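Local coordinates for RING finger protein unkempt homolog (Mus musculus, PDB 5ELH) that binds RNA sequence-specifically through clustered CCCH zinc fingers, here fingers 1 to 3, and represses translation to shape the early morphology of cortical neurons, at residues P130-I134 with R135-A139; G85-E88 with R89-L93. One frame throughout, in Å; residues are numbered along the deposited sequence.

Contact 1: P130-I134 with R135-A139; sequences PVYDI and RELQA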
ATOM      1  N   PRO A 130       6.430  15.951 -13.160  1.00 21.13           N
ATOM      2  CA  PRO A 130       7.372  14.838 -13.143  1.00 17.66           C
ATOM      3  C   PRO A 130       8.313  14.869 -11.940  1.00 20.42           C
ATOM      4  O   PRO A 130       8.481  15.907 -11.296  1.00 19.87           O
ATOM      5  CB  PRO A 130       8.150  15.011 -14.456  1.00 19.17           C
ATOM      6  CG  PRO A 130       7.764  16.322 -15.007  1.00 24.21           C
ATOM      7  CD  PRO A 130       6.465  16.696 -14.427  1.00 22.06           C
ATOM      8  N   VAL A 131       8.870  13.706 -11.615  1.00 20.68           N
ATOM      9  CA  VAL A 131      10.040  13.611 -10.742  1.00 22.10           C
ATOM     10  C   VAL A 131      11.207  13.330 -11.678  1.00 22.97           C
ATOM     11  O   VAL A 131      11.128  12.434 -12.509  1.00 18.27           O
ATOM     12  CB  VAL A 131       9.912  12.462  -9.723  1.00 20.66           C
ATOM     13  CG1 VAL A 131      11.256  12.175  -9.026  1.00 22.12           C
ATOM     14  CG2 VAL A 131       8.840  12.779  -8.696  1.00 26.91           C
ATOM     15  N   TYR A 132      12.286  14.094 -11.545  1.00 19.43           N
ATOM     16  CA  TYR A 132      13.412  13.979 -12.449  1.00 14.88           C
ATOM     17  C   TYR A 132      14.616  13.374 -11.729  1.00 18.76           C
ATOM     18  O   TYR A 132      14.856  13.668 -10.556  1.00 19.74           O
ATOM     19  CB  TYR A 132      13.809  15.361 -12.963  1.00 18.93           C
ATOM     20  CG  TYR A 132      12.797  16.057 -13.857  1.00 22.57           C
ATOM     21  CD1 TYR A 132      12.713  15.753 -15.207  1.00 22.60           C
ATOM     22  CD2 TYR A 132      11.966  17.051 -13.360  1.00 25.16           C
ATOM     23  CE1 TYR A 132      11.814  16.406 -16.039  1.00 26.71           C
ATOM     24  CE2 TYR A 132      11.063  17.713 -14.186  1.00 24.42           C
ATOM     25  CZ  TYR A 132      10.997  17.388 -15.523  1.00 24.34           C
ATOM     26  OH  TYR A 132      10.101  18.029 -16.353  1.00 26.79           O
ATOM     27  N   ASP A 133      15.361  12.541 -12.448  1.00 18.18           N
ATOM     28  CA  ASP A 133      16.691  12.081 -12.019  1.00 14.28           C
ATOM     29  C   ASP A 133      17.631  13.299 -11.952  1.00 15.98           C
ATOM     30  O   ASP A 133      17.606  14.155 -12.842  1.00 17.68           O
ATOM     31  CB  ASP A 133      17.208  11.057 -13.033  1.00 16.43           C
ATOM     32  CG  ASP A 133      18.523  10.415 -12.619  1.00 22.86           C
ATOM     33  OD1 ASP A 133      19.552  11.120 -12.597  1.00 20.10           O
ATOM     34  OD2 ASP A 133      18.536   9.194 -12.354  1.00 20.71           O
ATOM     35  N   ILE A 134      18.439  13.386 -10.899  1.00 18.31           N
ATOM     36  CA  ILE A 134      19.355  14.513 -10.724  1.00 17.02           C
ATOM     37  C   ILE A 134      20.195  14.742 -11.990  1.00 17.67           C
ATOM     38  O   ILE A 134      20.517  15.888 -12.330  1.00 19.08           O
ATOM     39  CB  ILE A 134      20.266  14.343  -9.469  1.00 17.61           C
ATOM     40  CG1 ILE A 134      21.155  15.580  -9.245  1.00 19.14           C
ATOM     41  CG2 ILE A 134      21.122  13.098  -9.596  1.00 19.11           C
ATOM     42  CD1 ILE A 134      20.395  16.837  -8.885  1.00 28.61           C
ATOM     43  N   ARG A 135      20.513  13.666 -12.707  1.00 18.85           N
ATOM     44  CA  ARG A 135      21.226  13.796 -13.974  1.00 20.76           C
ATOM     45  C   ARG A 135      20.430  14.590 -14.999  1.00 26.79           C
ATOM     46  O   ARG A 135      20.979  15.476 -15.657  1.00 33.20           O
ATOM     47  CB  ARG A 135      21.590  12.433 -14.544  1.00 20.93           C
ATOM     48  CG  ARG A 135      22.779  11.817 -13.852  1.00 17.82           C
ATOM     49  CD  ARG A 135      22.912  10.355 -14.173  1.00 16.41           C
ATOM     50  NE  ARG A 135      21.809   9.577 -13.618  1.00 19.92           N
ATOM     51  CZ  ARG A 135      21.787   8.253 -13.580  1.00 19.09           C
ATOM     52  NH1 ARG A 135      22.804   7.567 -14.080  1.00 17.55           N
ATOM     53  NH2 ARG A 135      20.753   7.625 -13.048  1.00 24.82           N
ATOM     54  N   GLU A 136      19.143  14.291 -15.135  1.00 23.92           N
ATOM     55  CA  GLU A 136      18.342  14.996 -16.129  1.00 23.73           C
ATOM     56  C   GLU A 136      18.180  16.461 -15.730  1.00 22.20           C
ATOM     57  O   GLU A 136      18.173  17.351 -16.588  1.00 27.03           O
ATOM     58  CB  GLU A 136      16.983  14.333 -16.341  1.00 25.87           C
ATOM     59  CG  GLU A 136      16.277  14.887 -17.569  1.00 38.78           C
ATOM     60  CD  GLU A 136      14.934  14.235 -17.843  1.00 36.57           C
ATOM     61  OE1 GLU A 136      14.586  13.260 -17.139  1.00 25.86           O
ATOM     62  OE2 GLU A 136      14.223  14.715 -18.759  1.00 43.16           O
ATOM     63  N   LEU A 137      18.071  16.720 -14.432  1.00 22.85           N
ATOM     64  CA  LEU A 137      18.013  18.095 -13.948  1.00 27.49           C
ATOM     65  C   LEU A 137      19.263  18.884 -14.357  1.00 30.63           C
ATOM     66  O   LEU A 137      19.178  20.073 -14.681  1.00 23.64           O
ATOM     67  CB  LEU A 137      17.825  18.134 -12.426  1.00 21.22           C
ATOM     68  CG  LEU A 137      16.470  17.647 -11.902  1.00 21.80           C
ATOM     69  CD1 LEU A 137      16.483  17.546 -10.384  1.00 22.68           C
ATOM     70  CD2 LEU A 137      15.338  18.572 -12.354  1.00 25.70           C
ATOM     71  N   GLN A 138      20.423  18.227 -14.348  1.00 29.94           N
ATOM     72  CA  GLN A 138      21.666  18.893 -14.732  1.00 35.02           C
ATOM     73  C   GLN A 138      21.671  19.222 -16.214  1.00 30.68           C
ATOM     74  O   GLN A 138      22.001  20.334 -16.606  1.00 33.16           O
ATOM     75  CB  GLN A 138      22.884  18.021 -14.423  1.00 40.91           C
ATOM     76  CG  GLN A 138      23.343  18.069 -12.984  1.00 47.43           C
ATOM     77  CD  GLN A 138      24.610  17.269 -12.760  1.00 59.96           C
ATOM     78  OE1 GLN A 138      25.713  17.733 -13.069  1.00 64.13           O
ATOM     79  NE2 GLN A 138      24.461  16.056 -12.223  1.00 58.31           N
ATOM     80  N   ALA A 139      21.307  18.244 -17.037  1.00 25.00           N
ATOM     81  CA  ALA A 139      21.345  18.426 -18.480  1.00 32.72           C
ATOM     82  C   ALA A 139      20.290  19.434 -18.925  1.00 35.27           C
ATOM     83  O   ALA A 139      20.525  20.216 -19.844  1.00 39.50           O
ATOM     84  CB  ALA A 139      21.142  17.101 -19.181  1.00 37.41           C
TER
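Arg135, in the first turn of helix 134-142, folds its side chain back onto Asp133 just before the helix. Its CB lies 3.1 Å from Asp133 OD1, and CG and CD stay close to that same oxygen while the chain bends at chi3 (-67°), a turn that brings the guanidinium round beside the carboxylate. Arg135 NE then donates to Asp133 OD1 in an almost straight bond of 2.9 Å, and at the tip its NH2 reaches Asp133 OD2 at 2.8 Å to complete a side-on, two-nitrogen salt bridge. Both oxygens lie close to the guanidinium plane, but they are met on their syn sides and well out of the carboxylate plane, the two flat groups being turned 39° apart. Asp133 OD1 also accepts from Arg135 N (2.7 Å) through its anti lone pair, and OD2 accepts from Phe53 N. An alanine in place of Asp133 is likely to leave Arg135 N and Phe53 N without their acceptor and the guanidinium without its mate, free to swing away from the helix start. The Asp133 carbonyl oxygen carries the first helical bond, from Leu137 N at 3.1 Å. On another side of the turn, Leu137 CD2 packs 3.6 Å from Tyr132 CB, the two side chains crossing at about a right angle. Glu136 OE1 comes to the edge of the Tyr132 ring, 3.7 Å from CD1, with the carboxylate plane perpendicular to the ring; Glu136 OE2 is salt-bridged to Arg94 NH2. The geometry is that of an aspartate N-cap, reinforced by a salt bridge two residues on, which starts the C-terminal helix of this zinc-finger construct.

Contact 2: G85-E88 with R89-L93; sequences GDTE and RRYHL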
ATOM      1  N   GLY A  85       2.432  -4.062 -21.872  1.00 22.69           N
ATOM      2  CA  GLY A  85       1.757  -2.781 -21.788  1.00 22.63           C
ATOM      3  C   GLY A  85       2.700  -1.637 -21.469  1.00 21.78           C
ATOM      4  O   GLY A  85       2.253  -0.509 -21.264  1.00 23.13           O
ATOM      5  N   ASP A  86       3.999  -1.936 -21.422  1.00 23.43           N
ATOM      6  CA  ASP A  86       5.035  -0.933 -21.190  1.00 19.04           C
ATOM      7  C   ASP A  86       4.804  -0.239 -19.860  1.00 22.57           C
ATOM      8  O   ASP A  86       5.006   0.979 -19.722  1.00 19.03           O
ATOM      9  CB  ASP A  86       5.041   0.086 -22.331  1.00 20.22           C
ATOM     10  CG  ASP A  86       6.375   0.796 -22.492  1.00 29.27           C
ATOM     11  OD1 ASP A  86       7.400   0.339 -21.921  1.00 24.71           O
ATOM     12  OD2 ASP A  86       6.395   1.816 -23.220  1.00 30.25           O
ATOM     13  N   THR A  87       4.407  -1.030 -18.868  1.00 20.02           N
ATOM     14  CA  THR A  87       3.952  -0.473 -17.602  1.00 26.17           C
ATOM     15  C   THR A  87       5.056   0.071 -16.695  1.00 19.42           C
ATOM     16  O   THR A  87       4.766   0.887 -15.826  1.00 17.32           O
ATOM     17  CB  THR A  87       3.098  -1.480 -16.806  1.00 25.10           C
ATOM     18  OG1 THR A  87       3.837  -2.686 -16.599  1.00 20.86           O
ATOM     19  CG2 THR A  87       1.800  -1.794 -17.556  1.00 27.63           C
ATOM     20  N   GLU A  88       6.308  -0.357 -16.860  1.00 18.72           N
ATOM     21  CA  GLU A  88       7.358   0.215 -16.025  1.00 16.94           C
ATOM     22  C   GLU A  88       7.585   1.680 -16.399  1.00 18.14           C
ATOM     23  O   GLU A  88       7.806   2.519 -15.531  1.00 22.08           O
ATOM     24  CB  GLU A  88       8.668  -0.592 -16.086  1.00 14.17           C
ATOM     25  CG  GLU A  88       8.624  -1.839 -15.209  1.00 16.43           C
ATOM     26  CD  GLU A  88      10.005  -2.403 -14.876  1.00 16.33           C
ATOM     27  OE1 GLU A  88      11.019  -1.944 -15.455  1.00 20.50           O
ATOM     28  OE2 GLU A  88      10.064  -3.297 -14.009  1.00 23.67           O
ATOM     29  N   ARG A  89       7.515   1.990 -17.687  1.00 13.32           N
ATOM     30  CA  ARG A  89       7.707   3.366 -18.141  1.00 13.73           C
ATOM     31  C   ARG A  89       6.482   4.216 -17.825  1.00 16.35           C
ATOM     32  O   ARG A  89       6.596   5.332 -17.329  1.00 19.89           O
ATOM     33  CB  ARG A  89       7.976   3.384 -19.647  1.00 14.63           C
ATOM     34  CG  ARG A  89       8.009   4.770 -20.252  1.00 26.96           C
ATOM     35  CD  ARG A  89       9.327   5.148 -20.863  1.00 24.01           C
ATOM     36  NE  ARG A  89       9.214   5.274 -22.305  1.00 33.88           N
ATOM     37  CZ  ARG A  89       9.832   6.192 -23.042  1.00 27.54           C
ATOM     38  NH1 ARG A  89      10.643   7.080 -22.489  1.00 29.69           N
ATOM     39  NH2 ARG A  89       9.627   6.217 -24.350  1.00 28.75           N
ATOM     40  N   ARG A  90       5.308   3.673 -18.109  1.00 15.86           N
ATOM     41  CA  ARG A  90       4.072   4.434 -17.999  1.00 15.13           C
ATOM     42  C   ARG A  90       3.710   4.792 -16.556  1.00 14.83           C
ATOM     43  O   ARG A  90       3.039   5.793 -16.312  1.00 17.81           O
ATOM     44  CB  ARG A  90       2.939   3.655 -18.672  1.00 16.16           C
ATOM     45  CG  ARG A  90       2.975   3.739 -20.198  1.00 20.78           C
ATOM     46  CD  ARG A  90       2.030   2.748 -20.880  1.00 30.39           C
ATOM     47  NE  ARG A  90       0.668   2.773 -20.345  1.00 46.14           N
ATOM     48  CZ  ARG A  90      -0.315   3.552 -20.795  1.00 62.10           C
ATOM     49  NH1 ARG A  90      -0.101   4.406 -21.793  1.00 69.11           N
ATOM     50  NH2 ARG A  90      -1.520   3.487 -20.236  1.00 62.37           N
ATOM     51  N   TYR A  91       4.146   3.974 -15.603  1.00 14.23           N
ATOM     52  CA  TYR A  91       3.847   4.209 -14.192  1.00 14.11           C
ATOM     53  C   TYR A  91       5.095   4.637 -13.423  1.00 13.31           C
ATOM     54  O   TYR A  91       5.133   4.600 -12.193  1.00 14.03           O
ATOM     55  CB  TYR A  91       3.173   2.981 -13.577  1.00 15.42           C
ATOM     56  CG  TYR A  91       1.842   2.737 -14.253  1.00 17.19           C
ATOM     57  CD1 TYR A  91       1.759   1.942 -15.388  1.00 19.83           C
ATOM     58  CD2 TYR A  91       0.689   3.364 -13.807  1.00 22.19           C
ATOM     59  CE1 TYR A  91       0.566   1.737 -16.030  1.00 23.99           C
ATOM     60  CE2 TYR A  91      -0.507   3.169 -14.441  1.00 17.48           C
ATOM     61  CZ  TYR A  91      -0.568   2.355 -15.559  1.00 23.36           C
ATOM     62  OH  TYR A  91      -1.762   2.148 -16.213  1.00 27.03           O
ATOM     63  N   HIS A  92       6.093   5.080 -14.171  1.00 12.96           N
ATOM     64  CA  HIS A  92       7.333   5.601 -13.597  1.00 12.43           C
ATOM     65  C   HIS A  92       7.098   6.986 -12.993  1.00 19.44           C
ATOM     66  O   HIS A  92       6.265   7.767 -13.489  1.00 14.41           O
ATOM     67  CB  HIS A  92       8.399   5.688 -14.690  1.00 13.99           C
ATOM     68  CG  HIS A  92       9.810   5.666 -14.185  1.00 14.85           C
ATOM     69  ND1 HIS A  92      10.378   6.722 -13.501  1.00 14.09           N
ATOM     70  CD2 HIS A  92      10.778   4.727 -14.298  1.00 15.68           C
ATOM     71  CE1 HIS A  92      11.628   6.421 -13.190  1.00 12.30           C
ATOM     72  NE2 HIS A  92      11.899   5.223 -13.674  1.00 13.81           N
ATOM     73  N   LEU A  93       7.825   7.274 -11.918  1.00 18.20           N
ATOM     74  CA  LEU A  93       7.789   8.586 -11.258  1.00 20.61           C
ATOM     75  C   LEU A  93       8.036   9.742 -12.230  1.00 18.37           C
ATOM     76  O   LEU A  93       7.479  10.825 -12.081  1.00 18.91           O
ATOM     77  CB  LEU A  93       8.819   8.633 -10.123  1.00 15.87           C
ATOM     78  CG  LEU A  93       8.416   7.876  -8.854  1.00 18.17           C
ATOM     79  CD1 LEU A  93       9.630   7.593  -7.973  1.00 16.46           C
ATOM     80  CD2 LEU A  93       7.353   8.650  -8.089  1.00 21.48           C
TER
HETATM   81  O   HOH W   1       8.120  -0.391 -19.618  1.00 17.40           O
HETATM   82  O   HOH W   2       7.315   4.176 -24.539  1.00 31.77           O
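Asp86 OD1 is gripped by Tyr60 OH and by a water, which donates to it and accepts from Arg89 N at 3.1 Å. A second water donates to Asp86 OD2 at 2.9 Å and accepts from Arg89 NH2, lying in the plane of the guanidinium at its edge. Both side chains leave the backbone with CG trans to the main-chain nitrogen (chi1 -156° for Asp86 and 172° for Arg89), which sets them running alongside each other in the same direction. Their charged groups nevertheless stay apart, with Asp86 OD2 4.6 Å from Arg89 NE. Asp86 stands at the N-cap position of helix 87-90, but its side chain reaches the Arg89 N-H through water.

The short helix itself is held by Arg90 N to Asp86 O at 3.2 Å and by Tyr91 N to Thr87 O, the latter donor lying above the carbonyl plane. Tyr91 turns an edge of its ring to Thr87, with CD1 3.2 Å from Thr87 O and 3.9 Å from Thr87 CB. Along another side, the aliphatic part of Arg90 passes the start of the helix, CD lying 3.3 Å from Gly85 O. Helix 87-90 lies in the chain between His81, the last ligand of one zinc site, and Cys101, the first of the next; buried Glu88 bonds to Arg43 and to the backbone of His81, and the Tyr91 hydroxyl to His117 O. At this solvent-bridged helix start the two opposite charges are probably screened from each other by water, Asp86 being tied to Tyr60 and Arg89 to Asp58.

In the fold
Contact 2 sits near the centre of the chain and is partly buried, whereas contact 1 is a surface contact at the C-terminal helix; their centres are about 17 Å apart. Both are helix starts with an aspartate at the N-cap position. In the surface contact a buried aspartate caps directly and pairs with its arginine; in the more central contact the aspartate and arginine are partly exposed and water stands between them, while side chains of helix 87-90 are engaged by surrounding loops, including the one carrying the zinc ligand His81. The contacts meet where Val131 N approaches Leu93 O at 3.2 Å, a probable hydrogen bond. Arg94, whose backbone N bonds to His92 ND1, is a second point where they meet.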